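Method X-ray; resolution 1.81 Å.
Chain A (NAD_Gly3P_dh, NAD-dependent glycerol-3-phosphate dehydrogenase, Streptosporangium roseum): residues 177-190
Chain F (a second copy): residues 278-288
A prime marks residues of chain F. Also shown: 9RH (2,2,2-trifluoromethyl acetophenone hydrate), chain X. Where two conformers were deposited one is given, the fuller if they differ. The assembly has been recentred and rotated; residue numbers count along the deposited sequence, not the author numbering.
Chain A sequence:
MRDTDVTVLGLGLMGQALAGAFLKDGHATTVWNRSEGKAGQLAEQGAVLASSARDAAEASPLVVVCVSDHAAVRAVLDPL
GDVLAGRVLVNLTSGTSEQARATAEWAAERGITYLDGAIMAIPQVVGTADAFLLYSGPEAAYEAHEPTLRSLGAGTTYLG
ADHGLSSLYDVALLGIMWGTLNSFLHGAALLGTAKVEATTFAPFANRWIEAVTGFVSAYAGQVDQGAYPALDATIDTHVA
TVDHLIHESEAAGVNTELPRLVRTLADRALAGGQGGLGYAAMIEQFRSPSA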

# COMPACT_ATOMS: atom_id res chain seq x y z
N MET A 177 5.53 1.10 3.16
CA MET A 177 6.25 0.94 1.90
C MET A 177 6.65 -0.54 1.66
O MET A 177 6.42 -1.10 0.58
CB MET A 177 7.44 1.86 1.80
CG MET A 177 8.29 1.62 0.57
SD MET A 177 9.77 2.67 0.50
CE MET A 177 10.68 1.94 1.86
N TRP A 178 7.26 -1.17 2.66
CA TRP A 178 7.68 -2.59 2.47
C TRP A 178 6.46 -3.52 2.32
O TRP A 178 6.50 -4.44 1.47
CB TRP A 178 8.66 -3.09 3.52
CG TRP A 178 9.91 -2.29 3.55
CD1 TRP A 178 10.76 -2.03 2.50
CD2 TRP A 178 10.44 -1.58 4.67
NE1 TRP A 178 11.76 -1.19 2.90
CE2 TRP A 178 11.58 -0.88 4.22
CE3 TRP A 178 10.05 -1.47 5.99
CZ2 TRP A 178 12.33 -0.09 5.04
CZ3 TRP A 178 10.79 -0.67 6.82
CH2 TRP A 178 11.91 0.03 6.34
N GLY A 179 5.41 -3.25 3.08
CA GLY A 179 4.21 -4.09 3.04
C GLY A 179 3.59 -4.04 1.64
O GLY A 179 3.20 -5.06 1.06
N THR A 180 3.53 -2.82 1.09
CA THR A 180 2.92 -2.57 -0.22
C THR A 180 3.86 -3.10 -1.33
O THR A 180 3.41 -3.80 -2.26
CB THR A 180 2.64 -1.08 -0.42
OG1 THR A 180 1.78 -0.60 0.63
CG2 THR A 180 2.01 -0.83 -1.76
N LEU A 181 5.15 -2.79 -1.26
CA LEU A 181 6.04 -3.22 -2.32
C LEU A 181 6.23 -4.76 -2.34
O LEU A 181 6.25 -5.35 -3.42
CB LEU A 181 7.44 -2.58 -2.18
CG LEU A 181 7.48 -1.07 -2.50
CD1 LEU A 181 8.88 -0.60 -2.27
CD2 LEU A 181 7.09 -0.85 -3.94
N ASN A 182 6.36 -5.37 -1.18
CA ASN A 182 6.51 -6.82 -1.15
C ASN A 182 5.30 -7.53 -1.74
O ASN A 182 5.44 -8.46 -2.53
CB ASN A 182 6.82 -7.34 0.25
CG ASN A 182 8.24 -7.15 0.69
OD1 ASN A 182 9.11 -6.82 -0.11
ND2 ASN A 182 8.49 -7.37 2.00
N SER A 183 4.10 -7.08 -1.37
CA SER A 183 2.90 -7.70 -1.90
C SER A 183 2.72 -7.39 -3.39
O SER A 183 2.26 -8.25 -4.15
CB SER A 183 1.68 -7.32 -1.04
OG SER A 183 1.50 -5.94 -1.01
N PHE A 184 3.12 -6.19 -3.83
CA PHE A 184 3.12 -5.91 -5.26
C PHE A 184 4.06 -6.89 -6.01
O PHE A 184 3.68 -7.46 -7.06
CB PHE A 184 3.58 -4.48 -5.59
CG PHE A 184 3.83 -4.28 -7.06
CD1 PHE A 184 2.75 -4.23 -7.93
CD2 PHE A 184 5.09 -4.21 -7.55
CE1 PHE A 184 2.94 -4.16 -9.30
CE2 PHE A 184 5.32 -4.09 -8.94
CZ PHE A 184 4.22 -4.09 -9.82
N LEU A 185 5.25 -7.07 -5.47
CA LEU A 185 6.25 -7.97 -6.11
C LEU A 185 5.80 -9.43 -6.11
O LEU A 185 5.92 -10.13 -7.14
CB LEU A 185 7.65 -7.82 -5.52
CG LEU A 185 8.30 -6.42 -5.70
CD1 LEU A 185 9.54 -6.39 -4.84
CD2 LEU A 185 8.63 -6.08 -7.10
N HIS A 186 5.18 -9.86 -5.02
CA HIS A 186 4.56 -11.21 -5.02
C HIS A 186 3.49 -11.32 -6.09
O HIS A 186 3.44 -12.32 -6.86
CB HIS A 186 4.01 -11.50 -3.61
CG HIS A 186 3.20 -12.77 -3.49
ND1 HIS A 186 3.46 -13.91 -4.20
CD2 HIS A 186 2.15 -13.06 -2.71
CE1 HIS A 186 2.57 -14.84 -3.87
NE2 HIS A 186 1.76 -14.35 -2.98
N GLY A 187 2.64 -10.30 -6.20
CA GLY A 187 1.61 -10.28 -7.23
C GLY A 187 2.16 -10.30 -8.62
O GLY A 187 1.64 -11.02 -9.49
N ALA A 188 3.22 -9.53 -8.85
CA ALA A 188 3.89 -9.55 -10.14
C ALA A 188 4.46 -10.94 -10.46
O ALA A 188 4.35 -11.40 -11.60
CB ALA A 188 5.00 -8.52 -10.15
N ALA A 189 5.06 -11.59 -9.47
CA ALA A 189 5.61 -12.94 -9.66
C ALA A 189 4.48 -13.91 -10.05
O ALA A 189 4.62 -14.75 -10.97
CB ALA A 189 6.31 -13.41 -8.43
N LEU A 190 3.36 -13.81 -9.33
CA LEU A 190 2.19 -14.67 -9.61
C LEU A 190 1.65 -14.43 -11.00
O LEU A 190 1.48 -15.39 -11.79
CB LEU A 190 1.10 -14.40 -8.56
CG LEU A 190 -0.20 -15.22 -8.72
CD1 LEU A 190 0.05 -16.72 -8.75
CD2 LEU A 190 -1.12 -14.95 -7.54
N GLY F 278 18.76 -2.08 -6.27
CA GLY F 278 17.50 -1.46 -5.86
C GLY F 278 16.53 -2.50 -5.32
O GLY F 278 16.68 -3.71 -5.59
N TYR F 279 15.51 -2.03 -4.60
CA TYR F 279 14.53 -2.92 -4.00
C TYR F 279 13.81 -3.83 -4.97
O TYR F 279 13.39 -4.95 -4.57
CB TYR F 279 13.50 -2.13 -3.16
CG TYR F 279 12.84 -2.97 -2.07
CD1 TYR F 279 13.46 -3.16 -0.83
CD2 TYR F 279 11.64 -3.63 -2.31
CE1 TYR F 279 12.85 -3.93 0.14
CE2 TYR F 279 11.04 -4.43 -1.36
CZ TYR F 279 11.62 -4.59 -0.15
OH TYR F 279 11.08 -5.45 0.83
N ALA F 280 13.68 -3.42 -6.22
CA ALA F 280 13.03 -4.29 -7.20
C ALA F 280 13.67 -5.67 -7.36
O ALA F 280 13.01 -6.61 -7.76
CB ALA F 280 12.93 -3.58 -8.56
N ALA F 281 14.96 -5.79 -7.03
CA ALA F 281 15.65 -7.09 -7.03
C ALA F 281 14.99 -8.12 -6.12
O ALA F 281 15.13 -9.35 -6.32
CB ALA F 281 17.11 -6.95 -6.68
N MET F 282 14.22 -7.63 -5.14
CA MET F 282 13.41 -8.51 -4.27
C MET F 282 12.44 -9.41 -5.02
O MET F 282 12.03 -10.43 -4.48
CB MET F 282 12.67 -7.69 -3.21
CG MET F 282 13.60 -7.13 -2.18
SD MET F 282 14.53 -8.34 -1.21
CE MET F 282 13.21 -9.26 -0.52
N ILE F 283 12.11 -9.08 -6.26
CA ILE F 283 11.27 -9.94 -7.07
C ILE F 283 11.78 -11.38 -7.07
O ILE F 283 10.97 -12.34 -7.06
CB ILE F 283 11.11 -9.43 -8.52
CG1 ILE F 283 10.10 -10.24 -9.32
CG2 ILE F 283 12.43 -9.43 -9.28
CD1 ILE F 283 8.69 -10.09 -8.85
N GLU F 284 13.11 -11.54 -7.04
CA GLU F 284 13.71 -12.90 -7.09
C GLU F 284 13.34 -13.73 -5.87
O GLU F 284 13.27 -14.94 -5.95
CB GLU F 284 15.21 -12.84 -7.30
CG GLU F 284 15.64 -12.09 -8.55
CD GLU F 284 17.12 -12.28 -8.89
OE1 GLU F 284 17.50 -11.89 -10.03
OE2 GLU F 284 17.84 -12.79 -8.02
N GLN F 285 13.04 -13.09 -4.73
CA GLN F 285 12.61 -13.81 -3.54
C GLN F 285 11.16 -14.30 -3.60
O GLN F 285 10.78 -15.13 -2.77
CB GLN F 285 12.85 -12.98 -2.30
CG GLN F 285 14.29 -12.55 -2.16
CD GLN F 285 15.27 -13.69 -2.32
OE1 GLN F 285 15.02 -14.77 -1.81
NE2 GLN F 285 16.38 -13.45 -3.03
N PHE F 286 10.36 -13.79 -4.52
CA PHE F 286 8.96 -14.18 -4.62
C PHE F 286 8.63 -15.16 -5.74
O PHE F 286 7.53 -15.68 -5.76
CB PHE F 286 8.06 -12.92 -4.70
CG PHE F 286 8.22 -12.03 -3.52
CD1 PHE F 286 7.72 -12.40 -2.28
CD2 PHE F 286 8.90 -10.86 -3.61
CE1 PHE F 286 7.92 -11.58 -1.16
CE2 PHE F 286 9.08 -10.03 -2.50
CZ PHE F 286 8.63 -10.41 -1.28
N ARG F 287 9.61 -15.45 -6.58
CA ARG F 287 9.41 -16.33 -7.72
C ARG F 287 9.24 -17.81 -7.41
O ARG F 287 8.62 -18.55 -8.20
CB ARG F 287 10.60 -16.25 -8.67
CG ARG F 287 10.81 -14.86 -9.27
CD ARG F 287 10.13 -14.68 -10.56
NE ARG F 287 10.54 -13.47 -11.26
CZ ARG F 287 9.76 -12.77 -12.06
NH1 ARG F 287 8.45 -13.07 -12.25
NH2 ARG F 287 10.28 -11.69 -12.68
N SER F 288 9.79 -18.26 -6.29
CA SER F 288 9.77 -19.67 -5.90
C SER F 288 9.54 -19.83 -4.41
O SER F 288 9.90 -18.93 -3.61
CB SER F 288 11.13 -20.35 -6.20
OG SER F 288 11.47 -20.16 -7.55
O1 9RH X . 15.27 2.75 1.98
C1 9RH X . 14.55 3.71 2.70
O2 9RH X . 13.82 3.21 3.78
C2 9RH X . 13.70 4.57 1.78
C3 9RH X . 13.61 4.28 0.43
C4 9RH X . 12.75 4.98 -0.40
C5 9RH X . 12.00 6.01 0.11
C6 9RH X . 12.09 6.33 1.44
C7 9RH X . 12.93 5.61 2.28
C8 9RH X . 15.66 4.51 3.31
F1 9RH X . 16.43 3.70 4.03
F2 9RH X . 15.19 5.53 4.09
F3 9RH X . 16.37 5.00 2.31
O HOH W 1 11.46 -7.66 2.36
O HOH W 2 7.02 -15.59 -11.69

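Residues 177-190 of chain A form a regular helix, and the 278-288 segment of chain F, opening with a 3-10 turn, packs along one side of it; together they bury 585 Å². The fit is mostly one of shape, with the two aromatic residues of the chain F stretch as the main bumps.

Phe286′ is the clearest knob. Its side chain enters a hollow formed by Asn182, Leu185, His186 and Ala189, with one ring face over Asn182 O and His186 N, atoms already joined by a helical hydrogen bond. A flat ring can therefore lie close to the backbone, while Leu185 CB meets Phe286′ CD2 at 3.8 Å. The small Ala189 lets the chain F backbone approach, its CB 3.7 Å from Phe286′ O.

Tyr279′ (chi1 t) lies across Leu181 and Leu185 and meets Trp178, whose CD1 lies 3.7 Å from Tyr279′ CE1; the two rings meet obliquely, their planes at 35°. Its hydroxyl is not stranded among these apolar groups: Tyr279′ OH donates a short hydrogen bond to Asn182 OD1 (2.6 Å), which lies near the ring plane. Water 1 closes the arrangement, accepting from Asn182 ND2 (3.0 Å) and donating to Tyr279′ OH (2.7 Å).

Leu185 is the reciprocal bump from the helix. Its CA-to-CB bond points toward chain F, and Leu185 CD1 packs 3.8 Å from Met282′ CB and 4.3 Å from Tyr279′ CE2. Farther along, the tip of Ile283′ occupies the shallow surface left by two alanines, CD1 lying 4.2 Å from Ala188 CB and 4.1 Å from Ala189 CB.

At the exposed margin, the Arg287′ side chain starts away from the helix but bends back, bringing NH1 to 3.8 Å from Ala189 CA. Water 2 bridges the remaining gap, donating to Ala189 O (2.6 Å) and accepting from Arg287′ NH1 (3.0 Å).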